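Local coordinates for uncharacterized protein (Thermanaerovibrio acidaminovorans, PDB 3QOO) that is of unknown function but adopts a hot-dog fold related to fluoroacetyl-CoA-specific thioesterases and assembles as a two-chain unit, at residues 68-73 and 114-119. Numbering follows the deposited sequence.
Sequences GVRSEV and TGLQER
Arg70 and Glu118 form a hydrogen-bonded pair of two antiparallel strands, bonded by both backbone and side chains. Glu118 N donates to Arg70 O at 2.8 Å. Val69 and Arg70 both face Glu118, a classic beta bulge; Glu118 O accepts from Val69 N at 2.9 Å and only weakly from Arg70 N. From CB outward, Glu118 runs between two residues: CB lies 3.9 Å from both Arg70 NH2 and Val69 CG2, CG and CD each lie 3.6 Å from Val69 CG2, OE2 also touches that methyl, and OE1 takes NE and NH2 of Arg70 side-on, NH2 at 3.0 Å. OE1 lies in the guanidinium plane, although the carboxylate is turned 76° from it. OE2 forms a salt bridge with Arg98 on strand 98-107. Leu116 CD1 lies over one guanidinium face, 3.5 Å from Arg70 NH1. On the opposite sheet face, which packs against helix 41-56 as in the hot-dog fold, Gln117 NE2 donates to Ser71 OG at 2.9 Å and also bonds Thr49. Residues 70-73 pair antiparallel with a strand of the second subunit, continuing the sheet across the interface. Glu118 is thus probably held as a carboxylate, its two arginines linking strands 64-75 and 98-107 on either side of 110-123.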
loop_
_atom_site.group_PDB
_atom_site.type_symbol
_atom_site.label_atom_id
_atom_site.label_comp_id
_atom_site.label_asym_id
_atom_site.label_seq_id
_atom_site.Cartn_x
_atom_site.Cartn_y
_atom_site.Cartn_z
ATOM N N GLY A 68 7.488 2.742 8.883
ATOM C CA GLY A 68 7.430 1.792 7.813
ATOM C C GLY A 68 8.529 2.017 6.790
ATOM O O GLY A 68 8.701 3.162 6.308
ATOM N N VAL A 69 9.282 0.978 6.411
ATOM C CA VAL A 69 10.258 1.103 5.309
ATOM C C VAL A 69 10.008 0.244 4.072
ATOM O O VAL A 69 10.629 0.479 3.018
ATOM C CB VAL A 69 11.727 0.877 5.753
ATOM C CG1 VAL A 69 12.157 1.871 6.828
ATOM C CG2 VAL A 69 12.005 -0.581 6.144
ATOM N N ARG A 70 9.167 -0.782 4.192
ATOM C CA ARG A 70 8.761 -1.535 3.021
ATOM C C ARG A 70 7.475 -2.249 3.291
ATOM O O ARG A 70 7.302 -2.822 4.395
ATOM C CB ARG A 70 9.855 -2.567 2.681
ATOM C CG ARG A 70 9.498 -3.746 1.773
ATOM C CD ARG A 70 10.714 -4.600 1.570
ATOM N NE ARG A 70 11.208 -5.261 2.783
ATOM C CZ ARG A 70 11.024 -6.541 3.071
ATOM N NH1 ARG A 70 10.326 -7.332 2.268
ATOM N NH2 ARG A 70 11.545 -7.040 4.179
ATOM N N SER A 71 6.548 -2.241 2.333
ATOM C CA SER A 71 5.301 -2.997 2.418
ATOM C C SER A 71 5.042 -3.728 1.132
ATOM O O SER A 71 5.381 -3.229 0.043
ATOM C CB SER A 71 4.123 -2.091 2.735
ATOM O OG SER A 71 4.212 -1.553 4.045
ATOM N N GLU A 72 4.408 -4.874 1.206
ATOM C CA GLU A 72 3.955 -5.652 0.056
ATOM C C GLU A 72 2.600 -6.225 0.352
ATOM O O GLU A 72 2.361 -6.694 1.492
ATOM C CB GLU A 72 4.953 -6.765 -0.243
ATOM C CG GLU A 72 4.672 -7.576 -1.466
ATOM C CD GLU A 72 5.795 -8.481 -1.895
ATOM O OE1 GLU A 72 5.525 -9.276 -2.867
ATOM O OE2 GLU A 72 6.882 -8.505 -1.179
ATOM N N VAL A 73 1.694 -6.193 -0.615
ATOM C CA VAL A 73 0.368 -6.780 -0.497
ATOM C C VAL A 73 0.099 -7.636 -1.712
ATOM O O VAL A 73 0.384 -7.215 -2.845
ATOM C CB VAL A 73 -0.734 -5.687 -0.335
ATOM C CG1 VAL A 73 -2.145 -6.307 -0.314
ATOM C CG2 VAL A 73 -0.484 -4.885 0.911
ATOM N N THR A 114 -2.886 -11.132 1.501
ATOM C CA THR A 114 -1.748 -11.365 2.369
ATOM C C THR A 114 -0.781 -10.201 2.215
ATOM O O THR A 114 -0.891 -9.415 1.256
ATOM C CB THR A 114 -1.053 -12.671 2.052
ATOM O OG1 THR A 114 -0.700 -12.711 0.687
ATOM C CG2 THR A 114 -1.950 -13.870 2.440
ATOM N N GLY A 115 0.160 -10.065 3.126
ATOM C CA GLY A 115 1.104 -8.992 3.047
ATOM C C GLY A 115 2.296 -9.128 3.928
ATOM O O GLY A 115 2.373 -10.075 4.733
ATOM N N LEU A 116 3.211 -8.174 3.819
ATOM C CA LEU A 116 4.284 -8.057 4.761
ATOM C C LEU A 116 4.633 -6.585 4.916
ATOM O O LEU A 116 4.411 -5.769 4.014
ATOM C CB LEU A 116 5.475 -8.844 4.376
ATOM C CG LEU A 116 6.327 -8.359 3.268
ATOM C CD1 LEU A 116 7.133 -7.058 3.583
ATOM C CD2 LEU A 116 7.310 -9.479 2.862
ATOM N N GLN A 117 5.241 -6.265 6.055
ATOM C CA GLN A 117 5.703 -4.917 6.324
ATOM C C GLN A 117 6.979 -4.969 7.150
ATOM O O GLN A 117 7.043 -5.698 8.154
ATOM C CB GLN A 117 4.634 -4.100 7.020
ATOM C CG GLN A 117 5.010 -2.610 7.187
ATOM C CD GLN A 117 3.831 -1.799 7.623
ATOM O OE1 GLN A 117 3.671 -1.507 8.812
ATOM N NE2 GLN A 117 2.957 -1.458 6.668
ATOM N N GLU A 118 7.993 -4.222 6.742
ATOM C CA GLU A 118 9.202 -4.042 7.497
ATOM C C GLU A 118 9.138 -2.663 8.119
ATOM O O GLU A 118 8.900 -1.689 7.407
ATOM C CB GLU A 118 10.422 -4.165 6.612
ATOM C CG GLU A 118 11.762 -3.960 7.316
ATOM C CD GLU A 118 12.934 -4.004 6.393
ATOM O OE1 GLU A 118 12.813 -4.562 5.283
ATOM O OE2 GLU A 118 13.982 -3.454 6.797
ATOM N N ARG A 119 9.367 -2.595 9.425
ATOM C CA ARG A 119 9.372 -1.310 10.142
ATOM C C ARG A 119 10.716 -1.153 10.870
ATOM O O ARG A 119 11.338 -2.150 11.272
ATOM C CB ARG A 119 8.220 -1.254 11.160
ATOM C CG ARG A 119 6.859 -1.447 10.520
ATOM C CD ARG A 119 5.677 -1.170 11.446
ATOM N NE ARG A 119 5.592 0.226 11.848
ATOM C CZ ARG A 119 5.113 1.208 11.093
ATOM N NH1 ARG A 119 4.572 0.967 9.878
ATOM N NH2 ARG A 119 5.165 2.455 11.552
HETATM O O HOH W 1 4.662 4.256 8.942
#